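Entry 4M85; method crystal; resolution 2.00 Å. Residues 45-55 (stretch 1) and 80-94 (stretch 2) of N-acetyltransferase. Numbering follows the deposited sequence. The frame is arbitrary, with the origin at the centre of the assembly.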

ATOM      1  N   GLU A  45      -2.856   8.438  -8.973  1.00 17.56           N
ATOM      2  CA  GLU A  45      -1.682   8.738  -9.752  1.00 18.62           C
ATOM      3  C   GLU A  45      -1.035  10.036  -9.257  1.00 17.84           C
ATOM      4  O   GLU A  45       0.177  10.114  -9.088  1.00 15.89           O
ATOM      5  CB  GLU A  45      -2.038   8.916 -11.230  1.00 20.97           C
ATOM      6  CG  GLU A  45      -2.466   7.648 -11.966  1.00 24.03           C
ATOM      7  CD  GLU A  45      -3.192   7.950 -13.267  1.00 26.42           C
ATOM      8  OE1 GLU A  45      -3.159   9.113 -13.694  1.00 28.22           O
ATOM      9  OE2 GLU A  45      -3.823   7.033 -13.866  1.00 29.24           O
ATOM     10  N   LYS A  46      -1.853  11.055  -9.038  1.00 16.44           N
ATOM     11  CA  LYS A  46      -1.321  12.329  -8.563  1.00 17.11           C
ATOM     12  C   LYS A  46      -0.782  12.189  -7.148  1.00 17.05           C
ATOM     13  O   LYS A  46       0.208  12.841  -6.804  1.00 17.87           O
ATOM     14  CB  LYS A  46      -2.405  13.422  -8.617  1.00 16.80           C
ATOM     15  CG  LYS A  46      -2.688  13.925 -10.015  1.00 17.17           C
ATOM     16  CD  LYS A  46      -3.974  14.751 -10.061  1.00 17.15           C
ATOM     17  CE  LYS A  46      -4.098  15.513 -11.370  1.00 17.51           C
ATOM     18  NZ  LYS A  46      -5.518  15.815 -11.679  1.00 17.86           N
ATOM     19  N   SER A  47      -1.447  11.345  -6.337  1.00 16.53           N
ATOM     20  CA  SER A  47      -1.039  11.075  -4.955  1.00 16.72           C
ATOM     21  C   SER A  47       0.393  10.528  -4.866  1.00 16.48           C
ATOM     22  O   SER A  47       1.023  10.640  -3.813  1.00 15.12           O
ATOM     23  CB  SER A  47      -2.003  10.127  -4.243  1.00 16.16           C
ATOM     24  OG  SER A  47      -1.815   8.747  -4.557  1.00 15.63           O
ATOM     25  N   CYS A  48       0.869   9.933  -5.962  1.00 16.83           N
ATOM     26  CA  CYS A  48       2.188   9.289  -6.017  1.00 17.82           C
ATOM     27  C   CYS A  48       3.320  10.274  -6.250  1.00 16.76           C
ATOM     28  O   CYS A  48       4.437   9.957  -5.882  1.00 17.38           O
ATOM     29  CB  CYS A  48       2.241   8.220  -7.139  1.00 19.87           C
ATOM     30  SG  CYS A  48       1.192   6.756  -6.897  1.00 24.65           S
ATOM     31  N   VAL A  49       3.046  11.440  -6.860  1.00 15.75           N
ATOM     32  CA  VAL A  49       4.096  12.393  -7.257  1.00 15.92           C
ATOM     33  C   VAL A  49       3.891  13.834  -6.778  1.00 17.25           C
ATOM     34  O   VAL A  49       4.860  14.497  -6.488  1.00 16.90           O
ATOM     35  CB  VAL A  49       4.365  12.407  -8.806  1.00 16.63           C
ATOM     36  CG1 VAL A  49       5.015  11.116  -9.263  1.00 17.08           C
ATOM     37  CG2 VAL A  49       3.118  12.681  -9.620  1.00 15.95           C
ATOM     38  N   ASP A  50       2.647  14.300  -6.616  1.00 17.76           N
ATOM     39  CA  ASP A  50       2.391  15.731  -6.438  1.00 18.47           C
ATOM     40  C   ASP A  50       2.445  16.216  -4.989  1.00 18.95           C
ATOM     41  O   ASP A  50       2.508  17.425  -4.731  1.00 18.86           O
ATOM     42  CB  ASP A  50       1.041  16.098  -7.099  1.00 19.15           C
ATOM     43  CG  ASP A  50       1.091  15.951  -8.613  1.00 20.08           C
ATOM     44  OD1 ASP A  50       2.214  15.974  -9.155  1.00 20.68           O
ATOM     45  OD2 ASP A  50       0.044  15.825  -9.277  1.00 20.27           O
ATOM     46  N   ALA A  51       2.438  15.276  -4.051  1.00 17.70           N
ATOM     47  CA  ALA A  51       2.519  15.577  -2.636  1.00 17.01           C
ATOM     48  C   ALA A  51       2.899  14.271  -1.955  1.00 17.59           C
ATOM     49  O   ALA A  51       2.777  13.212  -2.559  1.00 17.75           O
ATOM     50  CB  ALA A  51       1.179  16.076  -2.124  1.00 16.40           C
ATOM     51  N   THR A  52       3.300  14.330  -0.699  1.00 17.66           N
ATOM     52  CA  THR A  52       3.730  13.132   0.009  1.00 18.19           C
ATOM     53  C   THR A  52       2.585  12.474   0.750  1.00 17.03           C
ATOM     54  O   THR A  52       2.490  12.535   1.988  1.00 18.20           O
ATOM     55  CB  THR A  52       4.935  13.421   0.919  1.00 18.83           C
ATOM     56  OG1 THR A  52       5.897  14.132   0.150  1.00 19.04           O
ATOM     57  CG2 THR A  52       5.597  12.131   1.408  1.00 18.77           C
ATOM     58  N   TYR A  53       1.721  11.852  -0.053  1.00 16.25           N
ATOM     59  CA  TYR A  53       0.603  11.071   0.401  1.00 16.93           C
ATOM     60  C   TYR A  53       1.171   9.706   0.841  1.00 16.33           C
ATOM     61  O   TYR A  53       2.351   9.424   0.629  1.00 14.93           O
ATOM     62  CB  TYR A  53      -0.474  10.949  -0.719  1.00 17.09           C
ATOM     63  CG  TYR A  53      -1.666  10.184  -0.251  1.00 17.82           C
ATOM     64  CD1 TYR A  53      -2.392  10.625   0.822  1.00 18.14           C
ATOM     65  CD2 TYR A  53      -2.034   8.986  -0.845  1.00 18.56           C
ATOM     66  CE1 TYR A  53      -3.458   9.905   1.306  1.00 19.69           C
ATOM     67  CE2 TYR A  53      -3.114   8.258  -0.381  1.00 19.02           C
ATOM     68  CZ  TYR A  53      -3.821   8.719   0.709  1.00 19.77           C
ATOM     69  OH  TYR A  53      -4.882   8.009   1.237  1.00 19.69           O
ATOM     70  N   ARG A  54       0.360   8.911   1.520  1.00 17.65           N
ATOM     71  CA  ARG A  54       0.702   7.506   1.839  1.00 17.73           C
ATOM     72  C   ARG A  54       1.404   6.793   0.676  1.00 18.89           C
ATOM     73  O   ARG A  54       2.474   6.150   0.841  1.00 18.06           O
ATOM     74  CB  ARG A  54      -0.579   6.743   2.158  1.00 18.03           C
ATOM     75  CG  ARG A  54      -1.179   6.990   3.534  1.00 17.73           C
ATOM     76  CD  ARG A  54      -2.557   6.373   3.579  1.00 18.09           C
ATOM     77  NE  ARG A  54      -3.340   6.747   4.756  1.00 19.50           N
ATOM     78  CZ  ARG A  54      -3.379   6.073   5.907  1.00 19.66           C
ATOM     79  NH1 ARG A  54      -2.666   4.962   6.090  1.00 19.70           N
ATOM     80  NH2 ARG A  54      -4.169   6.501   6.880  1.00 19.98           N
ATOM     81  N   THR A  55       0.802   6.919  -0.507  1.00 19.87           N
ATOM     82  CA  THR A  55       1.313   6.267  -1.720  1.00 21.12           C
ATOM     83  C   THR A  55       2.390   7.057  -2.484  1.00 20.76           C
ATOM     84  O   THR A  55       2.617   6.786  -3.659  1.00 19.13           O
ATOM     85  CB  THR A  55       0.146   5.898  -2.662  1.00 21.95           C
ATOM     86  OG1 THR A  55      -0.599   7.058  -2.967  1.00 24.27           O
ATOM     87  CG2 THR A  55      -0.789   4.928  -2.003  1.00 23.21           C
ATOM     88  N   ASN A  80       4.266   9.372  11.234  1.00 27.87           N
ATOM     89  CA  ASN A  80       3.811  10.372  10.280  1.00 26.91           C
ATOM     90  C   ASN A  80       2.581   9.958   9.447  1.00 25.88           C
ATOM     91  O   ASN A  80       2.237  10.639   8.477  1.00 25.11           O
ATOM     92  CB  ASN A  80       4.973  10.751   9.375  1.00 27.38           C
ATOM     93  CG  ASN A  80       6.030  11.599  10.084  1.00 30.65           C
ATOM     94  OD1 ASN A  80       5.775  12.217  11.103  1.00 32.26           O
ATOM     95  ND2 ASN A  80       7.224  11.634   9.527  1.00 33.62           N
ATOM     96  N   GLU A  81       1.902   8.881   9.837  1.00 24.97           N
ATOM     97  CA  GLU A  81       0.818   8.298   9.022  1.00 24.32           C
ATOM     98  C   GLU A  81      -0.274   9.305   8.661  1.00 24.49           C
ATOM     99  O   GLU A  81      -0.631   9.449   7.494  1.00 22.39           O
ATOM    100  CB  GLU A  81       0.147   7.111   9.736  1.00 23.31           C
ATOM    101  CG  GLU A  81      -0.910   6.417   8.890  1.00 23.21           C
ATOM    102  CD  GLU A  81      -1.673   5.313   9.618  1.00 23.85           C
ATOM    103  OE1 GLU A  81      -1.288   4.893  10.736  1.00 24.13           O
ATOM    104  OE2 GLU A  81      -2.687   4.846   9.063  1.00 24.07           O
ATOM    105  N   LEU A  82      -0.836   9.951   9.679  1.00 25.78           N
ATOM    106  CA  LEU A  82      -1.927  10.902   9.474  1.00 26.14           C
ATOM    107  C   LEU A  82      -1.442  12.167   8.735  1.00 24.93           C
ATOM    108  O   LEU A  82      -2.217  12.790   8.034  1.00 25.78           O
ATOM    109  CB  LEU A  82      -2.608  11.240  10.807  1.00 28.39           C
ATOM    110  CG  LEU A  82      -3.360  10.095  11.504  1.00 29.60           C
ATOM    111  CD1 LEU A  82      -4.233  10.654  12.621  1.00 31.98           C
ATOM    112  CD2 LEU A  82      -4.219   9.306  10.533  1.00 30.32           C
ATOM    113  N   LYS A  83      -0.158  12.516   8.846  1.00 24.79           N
ATOM    114  CA  LYS A  83       0.386  13.625   8.065  1.00 24.70           C
ATOM    115  C   LYS A  83       0.459  13.282   6.579  1.00 23.18           C
ATOM    116  O   LYS A  83       0.143  14.114   5.708  1.00 22.43           O
ATOM    117  CB  LYS A  83       1.764  14.013   8.560  1.00 26.33           C
ATOM    118  CG  LYS A  83       2.328  15.217   7.828  1.00 27.80           C
ATOM    119  CD  LYS A  83       3.750  15.515   8.262  1.00 30.46           C
ATOM    120  CE  LYS A  83       4.769  15.014   7.255  1.00 32.64           C
ATOM    121  NZ  LYS A  83       6.049  14.619   7.899  1.00 33.58           N
ATOM    122  N   TYR A  84       0.874  12.053   6.277  1.00 21.55           N
ATOM    123  CA  TYR A  84       0.822  11.567   4.891  1.00 19.85           C
ATOM    124  C   TYR A  84      -0.610  11.593   4.320  1.00 19.95           C
ATOM    125  O   TYR A  84      -0.842  12.056   3.187  1.00 18.49           O
ATOM    126  CB  TYR A  84       1.438  10.161   4.795  1.00 18.92           C
ATOM    127  CG  TYR A  84       2.897  10.100   5.214  1.00 18.16           C
ATOM    128  CD1 TYR A  84       3.776  11.118   4.888  1.00 17.50           C
ATOM    129  CD2 TYR A  84       3.387   9.020   5.947  1.00 18.74           C
ATOM    130  CE1 TYR A  84       5.104  11.063   5.259  1.00 18.40           C
ATOM    131  CE2 TYR A  84       4.716   8.958   6.330  1.00 18.19           C
ATOM    132  CZ  TYR A  84       5.566   9.978   5.983  1.00 18.63           C
ATOM    133  OH  TYR A  84       6.898   9.938   6.374  1.00 19.86           O
ATOM    134  N   GLU A  85      -1.555  11.089   5.104  1.00 19.90           N
ATOM    135  CA  GLU A  85      -2.969  11.036   4.706  1.00 20.99           C
ATOM    136  C   GLU A  85      -3.548  12.418   4.388  1.00 21.35           C
ATOM    137  O   GLU A  85      -4.281  12.589   3.439  1.00 19.55           O
ATOM    138  CB  GLU A  85      -3.796  10.380   5.825  1.00 21.31           C
ATOM    139  CG  GLU A  85      -5.311  10.376   5.607  1.00 21.28           C
ATOM    140  CD  GLU A  85      -5.727   9.592   4.378  1.00 21.63           C
ATOM    141  OE1 GLU A  85      -4.882   8.852   3.846  1.00 21.28           O
ATOM    142  OE2 GLU A  85      -6.897   9.721   3.952  1.00 20.42           O
ATOM    143  N   LYS A  86      -3.223  13.401   5.224  1.00 23.81           N
ATOM    144  CA  LYS A  86      -3.715  14.773   5.033  1.00 22.88           C
ATOM    145  C   LYS A  86      -3.205  15.373   3.729  1.00 21.73           C
ATOM    146  O   LYS A  86      -3.874  16.210   3.118  1.00 21.42           O
ATOM    147  CB  LYS A  86      -3.319  15.638   6.229  1.00 26.20           C
ATOM    148  CG  LYS A  86      -3.991  16.989   6.286  1.00 29.66           C
ATOM    149  CD  LYS A  86      -3.744  17.622   7.648  1.00 33.45           C
ATOM    150  CE  LYS A  86      -4.219  19.072   7.730  1.00 35.21           C
ATOM    151  NZ  LYS A  86      -5.626  19.216   7.268  1.00 36.77           N
ATOM    152  N   ALA A  87      -2.049  14.920   3.256  1.00 20.34           N
ATOM    153  CA  ALA A  87      -1.473  15.460   2.026  1.00 19.47           C
ATOM    154  C   ALA A  87      -2.345  15.234   0.781  1.00 18.49           C
ATOM    155  O   ALA A  87      -2.168  15.924  -0.222  1.00 16.67           O
ATOM    156  CB  ALA A  87      -0.060  14.916   1.796  1.00 19.93           C
ATOM    157  N   TRP A  88      -3.298  14.301   0.863  1.00 17.90           N
ATOM    158  CA  TRP A  88      -4.307  14.136  -0.159  1.00 17.92           C
ATOM    159  C   TRP A  88      -4.951  15.478  -0.565  1.00 18.68           C
ATOM    160  O   TRP A  88      -5.277  15.695  -1.739  1.00 16.63           O
ATOM    161  CB  TRP A  88      -5.369  13.169   0.321  1.00 17.93           C
ATOM    162  CG  TRP A  88      -6.370  12.781  -0.712  1.00 18.41           C
ATOM    163  CD1 TRP A  88      -7.618  13.309  -0.891  1.00 18.30           C
ATOM    164  CD2 TRP A  88      -6.238  11.735  -1.676  1.00 19.08           C
ATOM    165  NE1 TRP A  88      -8.264  12.663  -1.923  1.00 18.90           N
ATOM    166  CE2 TRP A  88      -7.440  11.695  -2.423  1.00 19.22           C
ATOM    167  CE3 TRP A  88      -5.228  10.825  -1.983  1.00 18.78           C
ATOM    168  CZ2 TRP A  88      -7.641  10.784  -3.459  1.00 18.71           C
ATOM    169  CZ3 TRP A  88      -5.427   9.935  -3.006  1.00 18.44           C
ATOM    170  CH2 TRP A  88      -6.628   9.926  -3.742  1.00 18.35           C
ATOM    171  N   GLU A  89      -5.102  16.370   0.413  1.00 19.01           N
ATOM    172  CA  GLU A  89      -5.700  17.674   0.195  1.00 20.44           C
ATOM    173  C   GLU A  89      -4.898  18.637  -0.700  1.00 20.96           C
ATOM    174  O   GLU A  89      -5.442  19.628  -1.205  1.00 18.82           O
ATOM    175  CB  GLU A  89      -5.989  18.304   1.545  1.00 22.24           C
ATOM    176  CG  GLU A  89      -6.957  17.481   2.377  1.00 24.38           C
ATOM    177  CD  GLU A  89      -7.448  18.221   3.608  1.00 29.43           C
ATOM    178  OE1 GLU A  89      -6.607  18.912   4.262  1.00 29.58           O
ATOM    179  OE2 GLU A  89      -8.674  18.112   3.896  1.00 30.64           O
ATOM    180  N   LEU A  90      -3.619  18.341  -0.925  1.00 21.70           N
ATOM    181  CA  LEU A  90      -2.769  19.155  -1.795  1.00 21.00           C
ATOM    182  C   LEU A  90      -2.806  18.724  -3.258  1.00 21.82           C
ATOM    183  O   LEU A  90      -2.083  19.288  -4.081  1.00 22.36           O
ATOM    184  CB  LEU A  90      -1.318  19.129  -1.288  1.00 22.37           C
ATOM    185  CG  LEU A  90      -1.180  19.477   0.218  1.00 24.02           C
ATOM    186  CD1 LEU A  90       0.250  19.365   0.715  1.00 24.21           C
ATOM    187  CD2 LEU A  90      -1.722  20.873   0.457  1.00 26.16           C
ATOM    188  N   LEU A  91      -3.623  17.725  -3.598  1.00 21.54           N
ATOM    189  CA  LEU A  91      -3.692  17.227  -4.982  1.00 20.75           C
ATOM    190  C   LEU A  91      -4.657  18.074  -5.806  1.00 21.04           C
ATOM    191  O   LEU A  91      -5.564  18.700  -5.252  1.00 21.09           O
ATOM    192  CB  LEU A  91      -4.136  15.745  -5.007  1.00 19.54           C
ATOM    193  CG  LEU A  91      -3.282  14.790  -4.181  1.00 18.91           C
ATOM    194  CD1 LEU A  91      -3.794  13.349  -4.216  1.00 18.20           C
ATOM    195  CD2 LEU A  91      -1.824  14.880  -4.646  1.00 19.11           C
ATOM    196  N   ASP A  92      -4.456  18.084  -7.124  1.00 20.81           N
ATOM    197  CA  ASP A  92      -5.300  18.841  -8.043  1.00 21.41           C
ATOM    198  C   ASP A  92      -6.437  17.937  -8.514  1.00 21.31           C
ATOM    199  O   ASP A  92      -6.284  17.205  -9.499  1.00 20.36           O
ATOM    200  CB  ASP A  92      -4.507  19.330  -9.263  1.00 21.43           C
ATOM    201  CG  ASP A  92      -3.226  20.044  -8.887  1.00 21.31           C
ATOM    202  OD1 ASP A  92      -3.246  20.926  -7.988  1.00 20.79           O
ATOM    203  OD2 ASP A  92      -2.192  19.731  -9.516  1.00 19.71           O
ATOM    204  N   LEU A  93      -7.568  18.024  -7.816  1.00 21.98           N
ATOM    205  CA  LEU A  93      -8.662  17.076  -7.922  1.00 22.12           C
ATOM    206  C   LEU A  93      -9.992  17.771  -8.211  1.00 24.61           C
ATOM    207  O   LEU A  93     -10.231  18.881  -7.744  1.00 23.25           O
ATOM    208  CB  LEU A  93      -8.796  16.289  -6.626  1.00 21.80           C
ATOM    209  CG  LEU A  93      -7.575  15.449  -6.221  1.00 22.16           C
ATOM    210  CD1 LEU A  93      -7.894  14.702  -4.939  1.00 21.98           C
ATOM    211  CD2 LEU A  93      -7.171  14.483  -7.336  1.00 21.58           C
ATOM    212  N   PRO A  94     -10.855  17.110  -8.983  1.00 26.36           N
ATOM    213  CA  PRO A  94     -12.205  17.612  -9.186  1.00 28.34           C
ATOM    214  C   PRO A  94     -13.012  17.634  -7.898  1.00 31.02           C
ATOM    215  O   PRO A  94     -12.765  16.847  -6.961  1.00 29.45           O
ATOM    216  CB  PRO A  94     -12.808  16.639 -10.199  1.00 28.82           C
ATOM    217  CG  PRO A  94     -11.949  15.425 -10.146  1.00 29.30           C
ATOM    218  CD  PRO A  94     -10.583  15.902  -9.775  1.00 28.02           C
TER
HETATM  219  O   HOH W   1      -1.982  17.030  -8.399  1.00 17.99           O

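Stretch 1 opens within a helix that begins earlier in the chain and continues as loop; Asp50 N donates to Lys46 O at 2.8 Å. Stretch 2 is helical from Glu81, with Tyr84 N to Asn80 O at 2.9 Å and Glu85 N to Glu81 O at 3.0 Å, before a 3-10 segment at 88-90, where Leu90 N reaches Ala87 O at 2.9 Å. The two backbones come close at Tyr53 and Tyr84, whose CA atoms are 4.5 Å apart, whereas the CA atoms of Asp50 and Leu91 are separated by 6.4 Å. No conventional backbone hydrogen bond crosses the contact. Instead, two CA-H...O contacts occupy the close approach: Tyr53 CA lies 3.3 Å from Tyr84 O with an angle at H of 166°, and Tyr84 CA lies 3.5 Å from Thr52 O with an angle of 144°. The first is the straighter of the pair.

Among the side chains, charge concentrates around Arg54. Its CA-to-CB bond points sideways, but the extended chain (chi2 and chi3 both t) brings the guanidinium to two acids one helical turn apart. Arg54 NE donates to Glu85 OE1 at 2.8 Å and 155°, and Arg54 NH1 to Glu81 OE2 at 3.0 Å and 141°; both are salt bridges. Arg54 NH2 also reaches Glu81 OE2, at 3.1 Å and 135°, so this oxygen is shared by two donors. Both acceptors lie at the guanidinium edge, near its plane, where the N-H groups point. Glu85 OE1 is shared too, since Tyr53 OH donates to it at 2.7 Å.

The Tyr53 ring, thus anchored at its hydroxyl, receives the edge of Trp88 over one face. The ring centroids are 4.9 Å apart and the planes meet at 61°, an edge-to-face arrangement with Tyr53 CE2 and Trp88 CE3 at 3.7 Å. Ser47 CB packs 3.6 Å from Trp88 CZ3.

Further along, apolar packing takes over. Ala51 points toward stretch 2, placing its CB 4.0 Å from Leu90 CB and 4.1 Å from Leu91 CD2. Leu91 CD1 lies 3.7 Å from Ser47 CB, and Leu91 CD2 lies 4.0 Å from Asp50 CB.

At the far end, Lys46 NZ donates to Asp92 O at 2.7 Å. Asp50 OD2 and Asp92 OD2 are like charges only 4.5 Å apart, and water 1 bridges them: it donates to Asp50 OD2 at 2.5 Å and weakly to Asp92 OD2 at 2.9 Å, while accepting from Asp92 N at 3.0 Å.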